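Local coordinates for protein benzyl alcohol dehydrogenase (Acinetobacter calcoaceticus, PDB 1F8F) that catalyses the NAD-dependent oxidation of benzyl alcohol to benzaldehyde, as a zinc-containing alcohol dehydrogenase with a Rossmann-fold coenzyme domain, at residues 178-183 with 205-210; 259-265 with 283-289; 276-282 with 303-309. All coordinates share one frame; numbering follows the deposited sequence.

Contact 1 of 3, residues 178-183 with 205-210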
loop_
_atom_site.group_PDB
_atom_site.type_symbol
_atom_site.label_atom_id
_atom_site.label_comp_id
_atom_site.label_asym_id
_atom_site.label_seq_id
_atom_site.Cartn_x
_atom_site.Cartn_y
_atom_site.Cartn_z
ATOM N N GLY A 178 2.223 15.149 15.785
ATOM C CA GLY A 178 1.456 14.135 16.487
ATOM C C GLY A 178 0.291 13.597 15.688
ATOM O O GLY A 178 0.095 12.360 15.708
ATOM N N ALA A 179 -0.467 14.519 15.091
ATOM C CA ALA A 179 -1.626 14.119 14.281
ATOM C C ALA A 179 -1.173 13.357 13.046
ATOM O O ALA A 179 -1.759 12.341 12.653
ATOM C CB ALA A 179 -2.435 15.346 13.794
ATOM N N GLY A 180 -0.114 13.859 12.416
ATOM C CA GLY A 180 0.466 13.231 11.233
ATOM C C GLY A 180 1.008 11.838 11.494
ATOM O O GLY A 180 0.909 10.966 10.625
ATOM N N ALA A 181 1.569 11.544 12.673
ATOM C CA ALA A 181 2.157 10.208 12.908
ATOM C C ALA A 181 1.061 9.159 12.807
ATOM O O ALA A 181 1.173 8.021 12.364
ATOM C CB ALA A 181 2.722 10.267 14.301
ATOM N N CYS A 182 -0.109 9.549 13.391
ATOM C CA CYS A 182 -1.272 8.650 13.281
ATOM C C CYS A 182 -1.878 8.630 11.895
ATOM O O CYS A 182 -2.143 7.562 11.304
ATOM C CB CYS A 182 -2.243 9.208 14.296
ATOM S SG CYS A 182 -2.254 8.542 15.950
ATOM N N ILE A 183 -2.152 9.780 11.290
ATOM C CA ILE A 183 -2.864 9.810 10.004
ATOM C C ILE A 183 -1.958 9.429 8.843
ATOM O O ILE A 183 -2.429 8.643 7.997
ATOM C CB ILE A 183 -3.581 11.151 9.732
ATOM C CG1 ILE A 183 -4.825 11.306 10.654
ATOM C CG2 ILE A 183 -4.081 11.295 8.286
ATOM C CD1 ILE A 183 -5.284 12.720 10.938
ATOM N N SER A 205 -2.032 15.507 20.620
ATOM C CA SER A 205 -2.418 15.755 19.244
ATOM C C SER A 205 -2.693 14.414 18.545
ATOM O O SER A 205 -3.716 14.196 17.870
ATOM C CB SER A 205 -1.372 16.558 18.464
ATOM O OG SER A 205 -1.190 17.879 18.931
ATOM N N ALA A 206 -1.851 13.436 18.761
ATOM C CA ALA A 206 -1.988 12.084 18.178
ATOM C C ALA A 206 -3.235 11.407 18.702
ATOM O O ALA A 206 -3.845 10.631 17.965
ATOM C CB ALA A 206 -0.742 11.220 18.496
ATOM N N LEU A 207 -3.487 11.629 20.026
ATOM C CA LEU A 207 -4.681 11.007 20.603
ATOM C C LEU A 207 -5.946 11.569 19.914
ATOM O O LEU A 207 -6.800 10.782 19.536
ATOM C CB LEU A 207 -4.772 11.188 22.111
ATOM C CG LEU A 207 -6.081 10.641 22.713
ATOM C CD1 LEU A 207 -5.690 9.835 23.938
ATOM C CD2 LEU A 207 -7.077 11.764 22.960
ATOM N N LEU A 208 -6.034 12.881 19.737
ATOM C CA LEU A 208 -7.128 13.527 19.036
ATOM C C LEU A 208 -7.238 13.015 17.580
ATOM O O LEU A 208 -8.333 12.737 17.090
ATOM C CB LEU A 208 -7.013 15.066 18.998
ATOM C CG LEU A 208 -7.178 15.828 20.322
ATOM C CD1 LEU A 208 -7.114 17.330 20.089
ATOM C CD2 LEU A 208 -8.492 15.482 21.009
ATOM N N ALA A 209 -6.176 12.745 16.860
ATOM C CA ALA A 209 -6.189 12.217 15.508
ATOM C C ALA A 209 -6.609 10.762 15.430
ATOM O O ALA A 209 -7.235 10.405 14.440
ATOM C CB ALA A 209 -4.827 12.381 14.818
ATOM N N ALA A 210 -6.319 9.919 16.425
ATOM C CA ALA A 210 -6.751 8.523 16.427
ATOM C C ALA A 210 -8.280 8.493 16.652
ATOM O O ALA A 210 -8.987 7.594 16.192
ATOM C CB ALA A 210 -6.121 7.752 17.577
#

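Contact 2 of 3, residues 259-265 with 283-289. With NAD (nicotinamide-adenine-dinucleotide), chain F.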
loop_
_atom_site.group_PDB
_atom_site.type_symbol
_atom_site.label_atom_id
_atom_site.label_comp_id
_atom_site.label_asym_id
_atom_site.label_seq_id
_atom_site.Cartn_x
_atom_site.Cartn_y
_atom_site.Cartn_z
ATOM N N VAL A 259 -1.337 -3.803 21.758
ATOM C CA VAL A 259 -1.984 -2.767 20.961
ATOM C C VAL A 259 -1.636 -2.823 19.477
ATOM O O VAL A 259 -0.561 -3.361 19.091
ATOM C CB VAL A 259 -1.532 -1.471 21.716
ATOM C CG1 VAL A 259 -0.109 -1.049 21.371
ATOM C CG2 VAL A 259 -2.448 -0.273 21.387
ATOM N N ASN A 260 -2.522 -2.429 18.552
ATOM C CA ASN A 260 -2.281 -2.478 17.123
ATOM C C ASN A 260 -1.330 -1.388 16.636
ATOM O O ASN A 260 -0.493 -1.580 15.752
ATOM C CB ASN A 260 -3.571 -2.329 16.338
ATOM C CG ASN A 260 -4.613 -3.397 16.566
ATOM O OD1 ASN A 260 -5.759 -2.953 16.727
ATOM N ND2 ASN A 260 -4.307 -4.716 16.559
ATOM N N PHE A 261 -1.473 -0.187 17.244
ATOM C CA PHE A 261 -0.689 0.964 16.869
ATOM C C PHE A 261 -0.105 1.761 18.035
ATOM O O PHE A 261 -0.814 1.926 19.014
ATOM C CB PHE A 261 -1.521 1.925 16.003
ATOM C CG PHE A 261 -2.060 1.371 14.723
ATOM C CD1 PHE A 261 -1.340 1.403 13.549
ATOM C CD2 PHE A 261 -3.320 0.786 14.681
ATOM C CE1 PHE A 261 -1.835 0.843 12.347
ATOM C CE2 PHE A 261 -3.847 0.245 13.543
ATOM C CZ PHE A 261 -3.111 0.296 12.363
ATOM N N ALA A 262 1.158 2.248 17.931
ATOM C CA ALA A 262 1.671 3.062 19.016
ATOM C C ALA A 262 2.571 4.216 18.644
ATOM O O ALA A 262 3.214 4.243 17.594
ATOM C CB ALA A 262 2.365 2.124 19.995
ATOM N N LEU A 263 2.677 5.170 19.569
ATOM C CA LEU A 263 3.519 6.339 19.442
ATOM C C LEU A 263 4.444 6.509 20.648
ATOM O O LEU A 263 3.972 6.690 21.780
ATOM C CB LEU A 263 2.788 7.656 19.216
ATOM C CG LEU A 263 3.487 8.961 18.960
ATOM C CD1 LEU A 263 3.832 9.213 17.500
ATOM C CD2 LEU A 263 2.724 10.202 19.434
ATOM N N GLU A 264 5.740 6.671 20.344
ATOM C CA GLU A 264 6.740 6.943 21.389
ATOM C C GLU A 264 7.060 8.444 21.316
ATOM O O GLU A 264 7.635 8.836 20.308
ATOM C CB GLU A 264 8.067 6.184 21.215
ATOM C CG GLU A 264 8.782 5.876 22.547
ATOM C CD GLU A 264 9.019 7.160 23.347
ATOM O OE1 GLU A 264 9.901 7.948 22.931
ATOM O OE2 GLU A 264 8.285 7.425 24.316
ATOM N N SER A 265 6.651 9.254 22.286
ATOM C CA SER A 265 6.975 10.657 22.318
ATOM C C SER A 265 7.779 11.103 23.557
ATOM O O SER A 265 7.912 12.303 23.667
ATOM C CB SER A 265 5.766 11.624 22.244
ATOM O OG SER A 265 4.936 11.739 23.390
ATOM N N GLY A 283 1.765 -5.561 15.234
ATOM C CA GLY A 283 1.691 -4.168 15.681
ATOM C C GLY A 283 2.791 -3.284 15.144
ATOM O O GLY A 283 3.862 -3.741 14.677
ATOM N N LYS A 284 2.572 -1.967 15.199
ATOM C CA LYS A 284 3.484 -0.967 14.696
ATOM C C LYS A 284 3.723 0.171 15.683
ATOM O O LYS A 284 2.752 0.809 16.062
ATOM C CB LYS A 284 3.020 -0.394 13.337
ATOM C CG LYS A 284 2.725 -1.408 12.252
ATOM C CD LYS A 284 2.374 -0.746 10.908
ATOM C CE LYS A 284 1.812 -1.876 10.052
ATOM N NZ LYS A 284 1.639 -1.607 8.611
ATOM N N ILE A 285 4.999 0.588 15.888
ATOM C CA ILE A 285 5.237 1.692 16.803
ATOM C C ILE A 285 6.016 2.782 16.084
ATOM O O ILE A 285 7.068 2.498 15.490
ATOM C CB ILE A 285 5.965 1.276 18.113
ATOM C CG1 ILE A 285 6.030 2.506 19.071
ATOM C CG2 ILE A 285 7.341 0.702 17.878
ATOM C CD1 ILE A 285 6.354 2.218 20.533
ATOM N N ALA A 286 5.535 4.009 16.030
ATOM C CA ALA A 286 6.183 5.134 15.393
ATOM C C ALA A 286 7.061 5.905 16.399
ATOM O O ALA A 286 6.515 6.272 17.433
ATOM C CB ALA A 286 5.177 6.118 14.768
ATOM N N VAL A 287 8.312 6.274 16.078
ATOM C CA VAL A 287 9.185 6.953 16.989
ATOM C C VAL A 287 9.319 8.439 16.726
ATOM O O VAL A 287 9.947 8.770 15.731
ATOM C CB VAL A 287 10.596 6.285 16.970
ATOM C CG1 VAL A 287 11.580 6.970 17.906
ATOM C CG2 VAL A 287 10.536 4.813 17.445
ATOM N N VAL A 288 8.770 9.352 17.545
ATOM C CA VAL A 288 8.938 10.778 17.303
ATOM C C VAL A 288 9.767 11.482 18.375
ATOM O O VAL A 288 10.289 12.595 18.182
ATOM C CB VAL A 288 7.617 11.577 17.125
ATOM C CG1 VAL A 288 6.844 11.100 15.889
ATOM C CG2 VAL A 288 6.623 11.525 18.285
ATOM N N GLY A 289 9.907 10.975 19.591
ATOM C CA GLY A 289 10.686 11.650 20.642
ATOM C C GLY A 289 12.166 11.271 20.507
ATOM O O GLY A 289 12.515 10.148 20.176
HETATM P PA NAD F . 6.179 17.777 26.212
HETATM O O1A NAD F . 4.996 18.688 26.095
HETATM O O2A NAD F . 7.194 18.098 27.226
HETATM O O5B NAD F . 5.706 16.263 26.275
HETATM C C5B NAD F . 6.414 15.041 26.596
HETATM C C4B NAD F . 5.736 14.305 27.744
HETATM O O4B NAD F . 6.558 13.149 28.118
HETATM C C3B NAD F . 5.503 15.096 29.043
HETATM O O3B NAD F . 4.120 15.260 29.327
HETATM C C2B NAD F . 6.150 14.279 30.159
HETATM O O2B NAD F . 5.380 14.172 31.363
HETATM C C1B NAD F . 6.292 12.902 29.487
HETATM N N9A NAD F . 7.356 12.065 30.030
HETATM C C8A NAD F . 8.687 12.355 30.190
HETATM N N7A NAD F . 9.380 11.346 30.719
HETATM C C5A NAD F . 8.429 10.361 30.922
HETATM C C6A NAD F . 8.507 9.060 31.453
HETATM N N6A NAD F . 9.617 8.473 31.889
HETATM N N1A NAD F . 7.361 8.334 31.495
HETATM C C2A NAD F . 6.199 8.905 31.050
HETATM N N3A NAD F . 6.027 10.089 30.543
HETATM C C4A NAD F . 7.179 10.782 30.512
HETATM O O3 NAD F . 6.876 17.777 24.738
HETATM P PN NAD F . 6.116 17.804 23.337
HETATM O O1N NAD F . 4.919 16.942 23.372
HETATM O O2N NAD F . 5.830 19.198 22.970
HETATM O O5D NAD F . 7.296 17.180 22.407
HETATM C C5D NAD F . 7.504 15.758 22.410
HETATM C C4D NAD F . 8.831 15.312 21.913
HETATM O O4D NAD F . 8.869 15.172 20.456
HETATM C C3D NAD F . 10.140 16.001 22.315
HETATM O O3D NAD F . 11.195 15.022 22.300
HETATM C C2D NAD F . 10.349 16.904 21.091
HETATM O O2D NAD F . 11.645 17.474 20.997
HETATM C C1D NAD F . 10.084 15.816 20.040
HETATM N N1N NAD F . 9.747 16.419 18.754
HETATM C C2N NAD F . 9.985 15.649 17.661
HETATM C C3N NAD F . 9.634 16.149 16.421
HETATM C C7N NAD F . 9.839 15.344 15.090
HETATM O O7N NAD F . 9.533 15.866 14.019
HETATM N N7N NAD F . 10.361 14.076 15.249
HETATM C C4N NAD F . 9.007 17.424 16.296
HETATM C C5N NAD F . 8.338 17.786 17.486
HETATM C C6N NAD F . 8.661 17.349 18.754
HETATM O O HOH W 1 12.389 7.775 21.526
#

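Contact 3 of 3, residues 276-282 with 303-309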
loop_
_atom_site.group_PDB
_atom_site.type_symbol
_atom_site.label_atom_id
_atom_site.label_comp_id
_atom_site.label_asym_id
_atom_site.label_seq_id
_atom_site.Cartn_x
_atom_site.Cartn_y
_atom_site.Cartn_z
ATOM N N VAL A 276 7.687 -1.296 22.330
ATOM C CA VAL A 276 7.786 -2.425 21.383
ATOM C C VAL A 276 7.239 -3.651 22.070
ATOM O O VAL A 276 6.368 -4.313 21.482
ATOM C CB VAL A 276 9.237 -2.654 20.902
ATOM C CG1 VAL A 276 9.313 -3.741 19.841
ATOM C CG2 VAL A 276 9.800 -1.396 20.288
ATOM N N ASP A 277 7.563 -3.932 23.342
ATOM C CA ASP A 277 6.981 -5.085 24.035
ATOM C C ASP A 277 5.470 -5.075 24.126
ATOM O O ASP A 277 4.835 -6.139 24.229
ATOM C CB ASP A 277 7.462 -5.165 25.504
ATOM C CG ASP A 277 8.943 -5.392 25.648
ATOM O OD1 ASP A 277 9.642 -5.743 24.689
ATOM O OD2 ASP A 277 9.572 -5.222 26.703
ATOM N N ALA A 278 4.806 -3.928 24.254
ATOM C CA ALA A 278 3.348 -3.919 24.414
ATOM C C ALA A 278 2.554 -4.004 23.126
ATOM O O ALA A 278 1.311 -3.989 23.118
ATOM C CB ALA A 278 2.927 -2.640 25.155
ATOM N N LEU A 279 3.168 -4.019 21.974
ATOM C CA LEU A 279 2.507 -4.197 20.687
ATOM C C LEU A 279 1.975 -5.634 20.649
ATOM O O LEU A 279 2.581 -6.554 21.223
ATOM C CB LEU A 279 3.542 -3.967 19.614
ATOM C CG LEU A 279 4.120 -2.573 19.424
ATOM C CD1 LEU A 279 5.163 -2.599 18.319
ATOM C CD2 LEU A 279 3.033 -1.553 19.117
ATOM N N GLY A 280 0.863 -5.871 19.941
ATOM C CA GLY A 280 0.307 -7.195 19.743
ATOM C C GLY A 280 0.820 -7.760 18.404
ATOM O O GLY A 280 1.707 -7.101 17.813
ATOM N N ILE A 281 0.385 -8.932 17.983
ATOM C CA ILE A 281 0.848 -9.494 16.699
ATOM C C ILE A 281 0.677 -8.487 15.569
ATOM O O ILE A 281 -0.383 -7.859 15.442
ATOM C CB ILE A 281 0.099 -10.785 16.325
ATOM C CG1 ILE A 281 0.424 -11.870 17.379
ATOM C CG2 ILE A 281 0.373 -11.380 14.935
ATOM C CD1 ILE A 281 -0.714 -12.912 17.458
ATOM N N LEU A 282 1.709 -8.276 14.756
ATOM C CA LEU A 282 1.665 -7.369 13.620
ATOM C C LEU A 282 1.467 -5.896 13.968
ATOM O O LEU A 282 1.285 -5.045 13.079
ATOM C CB LEU A 282 0.727 -7.780 12.482
ATOM C CG LEU A 282 1.127 -9.053 11.727
ATOM C CD1 LEU A 282 -0.062 -9.508 10.860
ATOM C CD2 LEU A 282 2.311 -8.794 10.808
ATOM N N ASP A 303 10.992 -11.525 20.057
ATOM C CA ASP A 303 9.600 -11.063 20.243
ATOM C C ASP A 303 9.239 -10.233 19.022
ATOM O O ASP A 303 8.162 -10.381 18.496
ATOM C CB ASP A 303 9.469 -10.292 21.553
ATOM C CG ASP A 303 8.164 -9.543 21.704
ATOM O OD1 ASP A 303 7.182 -10.145 22.174
ATOM O OD2 ASP A 303 8.104 -8.339 21.408
ATOM N N LEU A 304 10.145 -9.456 18.489
ATOM C CA LEU A 304 9.855 -8.676 17.309
ATOM C C LEU A 304 9.761 -9.554 16.071
ATOM O O LEU A 304 8.965 -9.288 15.168
ATOM C CB LEU A 304 10.968 -7.643 17.166
ATOM C CG LEU A 304 11.049 -6.819 15.886
ATOM C CD1 LEU A 304 11.079 -5.321 16.193
ATOM C CD2 LEU A 304 12.290 -7.121 15.049
ATOM N N LEU A 305 10.557 -10.628 16.057
ATOM C CA LEU A 305 10.559 -11.413 14.811
ATOM C C LEU A 305 9.352 -12.324 14.791
ATOM O O LEU A 305 8.585 -12.329 13.822
ATOM C CB LEU A 305 11.930 -11.958 14.602
ATOM C CG LEU A 305 12.444 -13.350 14.663
ATOM C CD1 LEU A 305 11.575 -14.406 14.018
ATOM C CD2 LEU A 305 13.799 -13.375 13.941
ATOM N N LEU A 306 9.102 -13.005 15.905
ATOM C CA LEU A 306 7.927 -13.873 15.963
ATOM C C LEU A 306 6.629 -13.076 15.935
ATOM O O LEU A 306 5.656 -13.609 15.365
ATOM C CB LEU A 306 8.078 -14.836 17.112
ATOM C CG LEU A 306 8.697 -16.228 17.128
ATOM C CD1 LEU A 306 8.234 -17.229 16.084
ATOM C CD2 LEU A 306 10.222 -16.159 16.946
ATOM N N GLY A 307 6.522 -11.849 16.464
ATOM C CA GLY A 307 5.269 -11.108 16.383
ATOM C C GLY A 307 5.059 -10.383 15.047
ATOM O O GLY A 307 4.016 -9.742 14.828
ATOM N N GLY A 308 6.033 -10.335 14.170
ATOM C CA GLY A 308 6.033 -9.577 12.913
ATOM C C GLY A 308 5.903 -8.056 13.091
ATOM O O GLY A 308 5.257 -7.304 12.326
ATOM N N LYS A 309 6.492 -7.628 14.200
ATOM C CA LYS A 309 6.441 -6.244 14.617
ATOM C C LYS A 309 7.229 -5.269 13.770
ATOM O O LYS A 309 8.348 -5.478 13.279
ATOM C CB LYS A 309 6.877 -6.218 16.108
ATOM C CG LYS A 309 5.862 -6.855 17.059
ATOM C CD LYS A 309 6.303 -6.692 18.549
ATOM C CE LYS A 309 5.319 -7.517 19.368
ATOM N NZ LYS A 309 5.639 -7.599 20.825
HETATM O O HOH W 2 6.111 -8.786 24.296
#

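Contact 1 of 3, residues 178-183 with 205-210
Helix segments 178-183 and 205-210 run in roughly the same direction, crossing at -40° with their axes only 7.2 Å apart, and the nearest CA atoms are those of Gly-178 and Ala-206, 4.4 Å apart. Small residues allow this. Gly-178 has no side chain to hold the helices apart, and the methyl CB of Ala-206 sits 3.1 Å from the carbonyl O of Gly-178. One turn on, Ala-209 points its methyl toward the other helix, where CB meets CA of Ala-179 at 3.7 Å and also touches the CB atoms of Ala-179 and Cys-182. The third neighbour of this methyl is Ile-183: its CB is not aimed across, but the CG1 branch, anti to the carbonyl carbon (chi1 -72°), carries CD1 to 3.9 Å from CB of Ala-209. Ser-205 turns its hydroxyl back to the carbonyl of Ala-201 in its own helix. Helix 201-213 follows strand 193-197 and a turn with Gly-198, Gly-200 and Gly-203, consistent with the GxGxxG strand-turn-helix of a Rossmann fold, whose amides lie on NAD; helix 174-186 packs beside it. Phe-194 of that strand packs on Ala-206 and Ala-210, while Phe-324 and Leu-328 of helix 321-333 lie on Ala-179.

Contact 2 of 3, residues 259-265 with 283-289
Glu-264 O takes two backbone N-H groups at once, from Val-288 (N to O 3.0 Å) and from Gly-289 (N to O 3.2 Å), where segment 283-289 leaves its strand beside the coenzyme. The Val-288 donor lies nearly in line with the carbonyl, at a C=O...N angle of 169°; the Gly-289 donor comes in more obliquely. Before this fork the two strands, neighbours in the six-stranded parallel sheet of the Rossmann domain, pair Phe-261 beside Lys-284 through Glu-264 beside Val-287, with Ala-262 N bonded to Lys-284 O and Ala-262 O to the amide of Ala-286. On one face, Ile-285 holds CG1 anti to its backbone N (chi1 -174°), laying CG1 3.8 Å from CB of Ala-262. On the other, Leu-263 crosses Val-288 at about a right angle, CD1 resting 3.7 Å from CG2. The buried carboxylate of Glu-264 is satisfied by several partners: OE2 by the hydroxyl of Thr-266, OE1 by the amide of Gly-267 and by a water, 2.9 Å from OE1, which also donates to Gly-289 O. Ser-265, Val-288 and Gly-289 line the NAD pocket, and Val-288 O accepts the carboxamide N7N of NAD at 3.3 Å. The forked bonds and water bridge thus tie together the C-terminal ends of both strands, and the peptide they hold offers its carbonyl to the nicotinamide amide.

Contact 3 of 3, residues 276-282 with 303-309
Lys-309 NZ is gripped from both segments: a 2.6 Å salt bridge to Asp-303 OD2 in its own segment, and two weak, long hydrogen bonds to the carbonyls Val-276 O and Leu-279 O across the contact. The carboxylate receives the ammonium on the syn side of OD2, 24° out of its plane. The lysine chain leaves with CG anti to its carbonyl carbon (chi1 -69°) and then stays extended, carrying the charge from just before strand 310-313 to the end of helix 269-277 and the start of strand 279-280. On the way its methylenes pass alongside Leu-279, CD and CE each 4.0 Å from CB of that residue. The carbonyls of Val-276 and Leu-279 belong to the last turn of that helix and to the short strand that follows it, so their partial negative charge would be expected to favour an ammonium here. Asp-277 OD1 stands 4.5 Å from Asp-303 OD2, a like-charge pair probably eased by the lysine and by Lys-273, which forms a salt bridge with Asp-277 OD2. A water lies 2.7 Å from Asp-303 OD1 and also reaches Asp-277 O. In the Rossmann fold of this domain the contact sets helix 269-277, which connects strands 259-264 and 283-287, against helix 301-306, which leads into strand 310-313, outermost in this chain's sheet. The latter helix finishes in a Schellman motif, with Gly-308 at positive phi and bonds from Gly-308 and Lys-309 N back to Leu-305 and Leu-304. Within it, Gly-307 O accepts Leu-282 N at 2.7 Å, with an N-H...O angle of 166°. Leu-282 then lays CD2 3.6 Å from Gly-308 O. Next to this bond the surface meets another subunit: Gln-99 of that third subunit packs on Ile-281, and its Asn-104 on Leu-282.

Overall arrangement
From the N terminus, contact 1 comes first, closing the excursion from helix 174-186 through strand 193-197 into helix 201-213. It is complete before contact 2 opens. Contact 2 joins strands 259-264 and 283-287 around helix 269-277. Contact 3 starts within that connection and ends beyond the second strand, at helix 301-306, so contacts 2 and 3 cross along the chain. Contacts 1 and 2 meet where Leu-263 packs on Ala-181 and Ala-206, setting the helix pair on the sheet. Contacts 2 and 3 meet through probable backbone hydrogen bonds of Val-259 with Ala-278 and Gly-280. Contacts 1 and 3 do not touch, their nearest atoms about 12 Å apart.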